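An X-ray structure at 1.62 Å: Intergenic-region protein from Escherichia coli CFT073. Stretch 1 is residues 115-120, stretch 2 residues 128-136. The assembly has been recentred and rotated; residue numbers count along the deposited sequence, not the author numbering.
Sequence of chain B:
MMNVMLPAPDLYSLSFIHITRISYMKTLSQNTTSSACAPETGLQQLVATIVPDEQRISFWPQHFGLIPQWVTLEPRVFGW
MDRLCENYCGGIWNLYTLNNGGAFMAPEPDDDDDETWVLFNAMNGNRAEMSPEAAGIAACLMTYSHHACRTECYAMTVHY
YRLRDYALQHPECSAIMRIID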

# COMPACT_ATOMS: atom_id res chain seq x y z
N GLU B 115 8.14 5.90 29.33
CA GLU B 115 6.95 6.71 29.10
C GLU B 115 6.00 6.01 28.13
O GLU B 115 6.41 5.60 27.04
CB GLU B 115 7.33 8.09 28.55
CG GLU B 115 6.26 9.17 28.75
CD GLU B 115 6.43 10.38 27.84
OE1 GLU B 115 5.55 11.26 27.86
OE2 GLU B 115 7.44 10.44 27.09
N THR B 116 4.74 5.86 28.53
CA THR B 116 3.74 5.16 27.71
C THR B 116 2.38 5.86 27.80
O THR B 116 2.03 6.43 28.84
CB THR B 116 3.59 3.69 28.16
OG1 THR B 116 2.73 2.99 27.25
CG2 THR B 116 3.02 3.60 29.54
N TRP B 117 1.62 5.82 26.70
CA TRP B 117 0.27 6.40 26.65
C TRP B 117 -0.80 5.31 26.53
O TRP B 117 -0.59 4.29 25.88
CB TRP B 117 0.11 7.35 25.46
CG TRP B 117 0.95 8.60 25.50
CD1 TRP B 117 1.65 9.11 26.57
CD2 TRP B 117 1.15 9.51 24.42
NE1 TRP B 117 2.28 10.27 26.20
CE2 TRP B 117 1.99 10.54 24.89
CE3 TRP B 117 0.72 9.55 23.09
CZ2 TRP B 117 2.40 11.61 24.07
CZ3 TRP B 117 1.12 10.60 22.28
CH2 TRP B 117 1.96 11.62 22.77
N VAL B 118 -1.96 5.56 27.14
CA VAL B 118 -3.12 4.70 26.97
C VAL B 118 -4.13 5.35 26.02
O VAL B 118 -4.53 6.50 26.22
CB VAL B 118 -3.83 4.43 28.31
CG1 VAL B 118 -5.03 3.51 28.10
CG2 VAL B 118 -2.85 3.83 29.31
N LEU B 119 -4.51 4.61 24.97
CA LEU B 119 -5.46 5.08 23.97
C LEU B 119 -6.73 4.24 24.02
O LEU B 119 -6.69 3.07 24.41
CB LEU B 119 -4.85 5.00 22.56
CG LEU B 119 -3.83 6.08 22.17
CD1 LEU B 119 -2.60 6.04 23.06
CD2 LEU B 119 -3.44 5.93 20.71
N PHE B 120 -7.85 4.84 23.63
CA PHE B 120 -9.13 4.15 23.52
C PHE B 120 -9.89 4.61 22.28
O PHE B 120 -10.13 5.81 22.11
CB PHE B 120 -9.99 4.38 24.77
CG PHE B 120 -11.39 3.81 24.66
CD1 PHE B 120 -11.60 2.44 24.70
CD2 PHE B 120 -12.48 4.65 24.48
CE1 PHE B 120 -12.89 1.91 24.60
CE2 PHE B 120 -13.77 4.13 24.37
CZ PHE B 120 -13.97 2.75 24.43
N ALA B 128 -5.58 0.29 24.34
CA ALA B 128 -4.23 -0.17 24.05
C ALA B 128 -3.19 0.77 24.65
O ALA B 128 -3.35 1.99 24.61
CB ALA B 128 -4.01 -0.30 22.55
N GLU B 129 -2.14 0.18 25.20
CA GLU B 129 -1.02 0.92 25.80
C GLU B 129 0.17 0.88 24.83
O GLU B 129 0.51 -0.18 24.32
CB GLU B 129 -0.65 0.29 27.14
CG GLU B 129 0.26 1.14 28.01
CD GLU B 129 0.38 0.61 29.43
OE1 GLU B 129 -0.31 -0.37 29.78
OE2 GLU B 129 1.19 1.19 30.19
N MET B 130 0.78 2.03 24.58
CA MET B 130 1.87 2.11 23.61
C MET B 130 2.74 3.36 23.78
O MET B 130 2.37 4.30 24.47
CB MET B 130 1.32 2.04 22.17
CG MET B 130 0.53 3.27 21.70
SD MET B 130 -0.37 3.01 20.15
CE MET B 130 -1.79 2.14 20.81
N SER B 131 3.91 3.35 23.14
CA SER B 131 4.82 4.50 23.17
C SER B 131 4.20 5.72 22.49
O SER B 131 3.30 5.58 21.65
CB SER B 131 6.15 4.16 22.49
OG SER B 131 5.97 3.91 21.10
N PRO B 132 4.65 6.93 22.87
CA PRO B 132 4.26 8.12 22.09
C PRO B 132 4.48 7.98 20.57
O PRO B 132 3.58 8.37 19.80
CB PRO B 132 5.11 9.22 22.71
CG PRO B 132 5.25 8.80 24.14
CD PRO B 132 5.43 7.30 24.06
N GLU B 133 5.62 7.44 20.14
CA GLU B 133 5.86 7.21 18.69
C GLU B 133 4.75 6.37 18.06
O GLU B 133 4.20 6.74 17.02
CB GLU B 133 7.22 6.51 18.35
CG GLU B 133 7.60 6.65 16.81
CD GLU B 133 8.35 5.46 16.14
OE1 GLU B 133 8.57 4.41 16.77
OE2 GLU B 133 8.71 5.60 14.93
N ALA B 134 4.44 5.23 18.69
CA ALA B 134 3.43 4.32 18.15
C ALA B 134 2.03 4.95 18.08
O ALA B 134 1.29 4.76 17.11
CB ALA B 134 3.40 3.02 18.93
N ALA B 135 1.67 5.71 19.12
CA ALA B 135 0.43 6.49 19.12
C ALA B 135 0.32 7.44 17.92
O ALA B 135 -0.72 7.51 17.26
CB ALA B 135 0.30 7.28 20.42
N GLY B 136 1.41 8.16 17.63
CA GLY B 136 1.46 9.05 16.47
C GLY B 136 1.27 8.31 15.14
O GLY B 136 0.57 8.79 14.24

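Two antiparallel strands, 117-120 and 128-130, lie side by side with their axes 4.8 Å apart at closest approach, and the second stretch then turns into a helix that packs against side chains of the first. Their backbones satisfy one another in two reciprocal pairs. Trp-117 N donates to Met-130 O at 2.8 Å, and Met-130 N returns a bond to Trp-117 O at 2.9 Å. Two residues along, Leu-119 N donates to Ala-128 O at 2.9 Å and Ala-128 N to Leu-119 O at 3.0 Å. All four are close to linear, as antiparallel geometry allows.

Between these pairs sits the non-hydrogen-bonded pair Val-118 and Glu-129, whose CA atoms come within 4.5 Å. Here CA-H groups supplement the bonding: Glu-129 CA lies 3.4 Å from Trp-117 O, and Val-118 CA lies 3.6 Å from Ala-128 O, so each of these carbonyls receives a polarised C-H besides its N-H. Met-130 O also has a second donor, Thr-116 OG1 at 3.1 Å, but this bond is weak. OG1 is also 3.4 Å from Met-130 N, where the angle is too poor for a hydrogen bond; that amide is already committed to Trp-117 O.

Side chains alternate across the sheet. Val-118 and Glu-129 share one face, where the aliphatic part of the glutamate runs beside the valine, Val-118 CG2 to Glu-129 CG being 4.3 Å. This leaves the carboxylate of the exposed Glu-129 at the end of an extended chain, with OE2 3.1 Å from Thr-116 CG2, a contact rather than a hydrogen bond.

The other face carries Trp-117, Leu-119, Ala-128 and Met-130, all buried and suited to an apolar interior. Leu-119 CD2 meets Met-130 CE at 4.1 Å and Ala-135 CB at 4.0 Å. Ala-135 CB points toward the strand and also touches Trp-117 CE3 at 3.5 Å; its small methyl fits this close approach. Pro-132 covers one face of the indole, its CB 3.9 Å from the centroid of the Trp-117 six-membered ring and 12° off the normal, a CH-pi contact that pairs a proline C-H with the aromatic electron cloud.

Proline also suits the first turn of the helix, where its missing N-H costs no helical bond. Just before it, Ser-131 caps the helix: its OG accepts from Ala-134 N at 3.1 Å, satisfying an amide in that first turn. The regular helical pattern then begins as Ala-135 N donates to Ser-131 O at 3.0 Å.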